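Local structure of ABC-type transport system, sugar-family extracellular solute-binding protein (6HNI) at residues 204-209 / 232-237. The protein binds tyrosine in its closed form, probably for delivery to an ABC transporter, and is a lipoprotein with adhesive properties. The protein carries 1 engineered substitution. Numbering follows the deposited sequence. Where two conformers were deposited one is given.
Sequences SLVGKI and TENKIP
Val-206 sets both of its methyl groups over one face of the side-chain amide of Asn-234, the two side chains crossing at about a right angle. CG1 lies nearer the oxygen, 3.5 Å from Asn-234 OD1, and CG2 nearer the nitrogen, 3.7 Å from Asn-234 ND2, so the valine meets the flat of the amide and not its N-H or C=O edge. ND2 bonds back to the carbonyl oxygen of Ile-230, in the last turn of helix 224-233. With CG placed opposite its carbonyl carbon (chi1 -70°), Asn-234 can fold back to make that bond. CG2 of Val-206 is shared: in the conformer of Ile-236 described here it also meets Ile-236 CD1 at 4.0 Å, while the other branch, Ile-236 CG2, lies 4.0 Å from Ile-209 CD1. Ile-209 holds CG1 between its backbone N and carbonyl carbon (chi1 69°), and from there CD1 reaches across. In that conformer Ile-236 bridges Val-206 and the buried Ile-209, which also rests on Val-188 of strand 186-192. Both segments are helix-to-strand turns in the second lobe of a periplasmic-binding-protein fold, at the end of its parallel sheet away from the bound tyrosine. Lys-235, with positive phi, closes helix 224-233 in a Schellman motif, and Ile-236 follows, directed at the other turn. Just beyond, strands 211-214 and 238-240 pair, Pro-237 sharing a backbone hydrogen bond with Leu-212. Between the turns themselves no hydrogen bond forms; their direct contact is van der Waals and hydrophobic, with the amide of Asn-234 bordering the aliphatic cluster.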
ATOM      1  N   SER A 204       0.572 -11.722  21.084  1.00 14.26           N
ATOM      2  CA  SER A 204       1.872 -11.724  21.740  1.00 14.64           C
ATOM      3  C   SER A 204       2.418 -10.321  22.018  1.00 17.16           C
ATOM      4  O   SER A 204       3.296 -10.139  22.907  1.00 21.70           O
ATOM      5  CB  SER A 204       2.895 -12.507  20.888  1.00 19.44           C
ATOM      6  OG  SER A 204       3.418 -11.761  19.805  1.00 21.25           O
ATOM      7  N   LEU A 205       1.960  -9.348  21.238  1.00 16.84           N
ATOM      8  CA  LEU A 205       2.337  -7.934  21.430  1.00 18.53           C
ATOM      9  C   LEU A 205       1.565  -7.260  22.576  1.00 23.91           C
ATOM     10  O   LEU A 205       2.047  -6.269  23.133  1.00 21.87           O
ATOM     11  CB  LEU A 205       2.195  -7.175  20.132  1.00 18.12           C
ATOM     12  CG  LEU A 205       3.196  -7.550  19.056  1.00 17.99           C
ATOM     13  CD1 LEU A 205       2.811  -6.871  17.727  1.00 19.83           C
ATOM     14  CD2 LEU A 205       4.587  -7.151  19.462  1.00 20.67           C
ATOM     15  N   VAL A 206       0.407  -7.811  22.962  1.00 29.15           N
ATOM     16  CA  VAL A 206      -0.321  -7.368  24.180  1.00 26.76           C
ATOM     17  C   VAL A 206       0.508  -7.479  25.460  1.00 26.11           C
ATOM     18  O   VAL A 206       1.055  -8.531  25.802  1.00 34.11           O
ATOM     19  CB  VAL A 206      -1.645  -8.171  24.386  1.00 27.01           C
ATOM     20  CG1 VAL A 206      -2.358  -7.815  25.696  1.00 32.03           C
ATOM     21  CG2 VAL A 206      -2.587  -7.959  23.215  1.00 24.39           C
ATOM     22  N   GLY A 207       0.518  -6.404  26.219  1.00 26.54           N
ATOM     23  CA  GLY A 207       1.270  -6.326  27.424  1.00 29.89           C
ATOM     24  C   GLY A 207       2.629  -5.812  27.133  1.00 25.51           C
ATOM     25  O   GLY A 207       3.303  -5.446  28.078  1.00 33.73           O
ATOM     26  N   LYS A 208       3.065  -5.775  25.853  1.00 21.89           N
ATOM     27  CA  LYS A 208       4.425  -5.387  25.556  1.00 20.29           C
ATOM     28  C   LYS A 208       4.571  -4.037  24.861  1.00 15.67           C
ATOM     29  O   LYS A 208       5.683  -3.545  24.747  1.00 19.96           O
ATOM     30  CB  LYS A 208       5.106  -6.428  24.701  1.00 24.72           C
ATOM     31  CG  LYS A 208       5.270  -7.785  25.361  1.00 29.56           C
ATOM     32  CD  LYS A 208       5.955  -8.738  24.412  1.00 37.89           C
ATOM     33  CE  LYS A 208       7.412  -8.364  24.132  1.00 43.67           C
ATOM     34  NZ  LYS A 208       7.922  -9.061  22.921  1.00 52.57           N
ATOM     35  N   ILE A 209       3.469  -3.475  24.359  1.00 15.69           N
ATOM     36  CA  ILE A 209       3.494  -2.236  23.550  1.00 16.29           C
ATOM     37  C   ILE A 209       2.434  -1.252  24.019  1.00 16.97           C
ATOM     38  O   ILE A 209       1.420  -1.646  24.651  1.00 18.31           O
ATOM     39  CB  ILE A 209       3.298  -2.530  22.025  1.00 15.58           C
ATOM     40  CG1 ILE A 209       1.859  -3.014  21.709  1.00 14.58           C
ATOM     41  CG2 ILE A 209       4.377  -3.487  21.585  1.00 14.82           C
ATOM     42  CD1 ILE A 209       1.574  -3.265  20.214  1.00 14.53           C
ATOM     43  N   THR A 232      -8.148  -3.609  19.984  1.00 15.95           N
ATOM     44  CA  THR A 232      -9.122  -2.720  20.568  1.00 17.19           C
ATOM     45  C   THR A 232      -9.639  -3.303  21.888  1.00 17.20           C
ATOM     46  O   THR A 232      -9.864  -2.566  22.847  1.00 21.40           O
ATOM     47  CB  THR A 232     -10.267  -2.406  19.580  1.00 18.66           C
ATOM     48  OG1 THR A 232      -9.690  -1.903  18.379  1.00 20.65           O
ATOM     49  CG2 THR A 232     -11.198  -1.349  20.124  1.00 20.59           C
ATOM     50  N   GLU A 233      -9.824  -4.616  21.937  1.00 18.12           N
ATOM     51  CA  GLU A 233     -10.207  -5.315  23.191  1.00 18.18           C
ATOM     52  C   GLU A 233      -9.194  -5.112  24.327  1.00 17.58           C
ATOM     53  O   GLU A 233      -9.569  -5.005  25.482  1.00 23.51           O
ATOM     54  CB  GLU A 233     -10.427  -6.819  22.937  1.00 22.83           C
ATOM     55  CG  GLU A 233     -11.804  -7.098  22.369  1.00 29.05           C
ATOM     56  CD  GLU A 233     -12.224  -8.557  22.317  1.00 38.40           C
ATOM     57  OE1 GLU A 233     -11.468  -9.441  22.770  1.00 40.05           O
ATOM     58  OE2 GLU A 233     -13.345  -8.809  21.807  1.00 44.58           O
ATOM     59  N   ASN A 234      -7.925  -4.993  23.910  1.00 17.37           N
ATOM     60  CA  ASN A 234      -6.759  -4.740  24.754  1.00 16.22           C
ATOM     61  C   ASN A 234      -6.383  -3.263  24.922  1.00 15.26           C
ATOM     62  O   ASN A 234      -5.366  -2.933  25.523  1.00 18.65           O
ATOM     63  CB  ASN A 234      -5.611  -5.651  24.305  1.00 19.64           C
ATOM     64  CG  ASN A 234      -5.894  -7.114  24.657  1.00 18.22           C
ATOM     65  OD1 ASN A 234      -5.857  -7.464  25.827  1.00 20.08           O
ATOM     66  ND2 ASN A 234      -6.266  -7.938  23.684  1.00 17.51           N
ATOM     67  N   LYS A 235      -7.229  -2.361  24.369  1.00 18.52           N
ATOM     68  CA  LYS A 235      -7.075  -0.903  24.510  1.00 18.61           C
ATOM     69  C   LYS A 235      -5.754  -0.384  23.918  1.00 17.40           C
ATOM     70  O   LYS A 235      -5.198   0.589  24.393  1.00 20.25           O
ATOM     71  CB  LYS A 235      -7.249  -0.445  25.984  1.00 20.56           C
ATOM     72  CG  LYS A 235      -8.524  -0.921  26.633  1.00 25.32           C
ATOM     73  CD  LYS A 235      -9.791  -0.388  26.010  1.00 32.46           C
ATOM     74  CE  LYS A 235     -10.974  -1.122  26.629  1.00 39.79           C
ATOM     75  NZ  LYS A 235     -12.128  -0.213  26.813  1.00 49.74           N
ATOM     76  N   ILE A 236      -5.284  -1.041  22.850  1.00 15.35           N
ATOM     77  CA  ILE A 236      -4.064  -0.642  22.125  0.50 14.84           C
ATOM     78  C   ILE A 236      -4.481   0.183  20.906  1.00 15.13           C
ATOM     79  O   ILE A 236      -5.157  -0.363  20.026  1.00 16.20           O
ATOM     80  CB  ILE A 236      -3.231  -1.869  21.651  0.50 15.50           C
ATOM     81  CG1 ILE A 236      -2.822  -2.783  22.840  0.50 16.09           C
ATOM     82  CG2 ILE A 236      -1.951  -1.441  20.918  0.50 17.73           C
ATOM     83  CD1 ILE A 236      -2.180  -4.090  22.398  0.50 17.35           C
ATOM     84  N   PRO A 237      -4.077   1.481  20.860  1.00 13.78           N
ATOM     85  CA  PRO A 237      -4.313   2.275  19.610  1.00 14.51           C
ATOM     86  C   PRO A 237      -3.464   1.725  18.483  1.00 14.51           C
ATOM     87  O   PRO A 237      -2.285   1.386  18.651  1.00 15.42           O
ATOM     88  CB  PRO A 237      -3.887   3.687  19.996  1.00 15.91           C
ATOM     89  CG  PRO A 237      -3.599   3.679  21.468  1.00 18.87           C
ATOM     90  CD  PRO A 237      -3.418   2.276  21.920  1.00 15.15           C
TER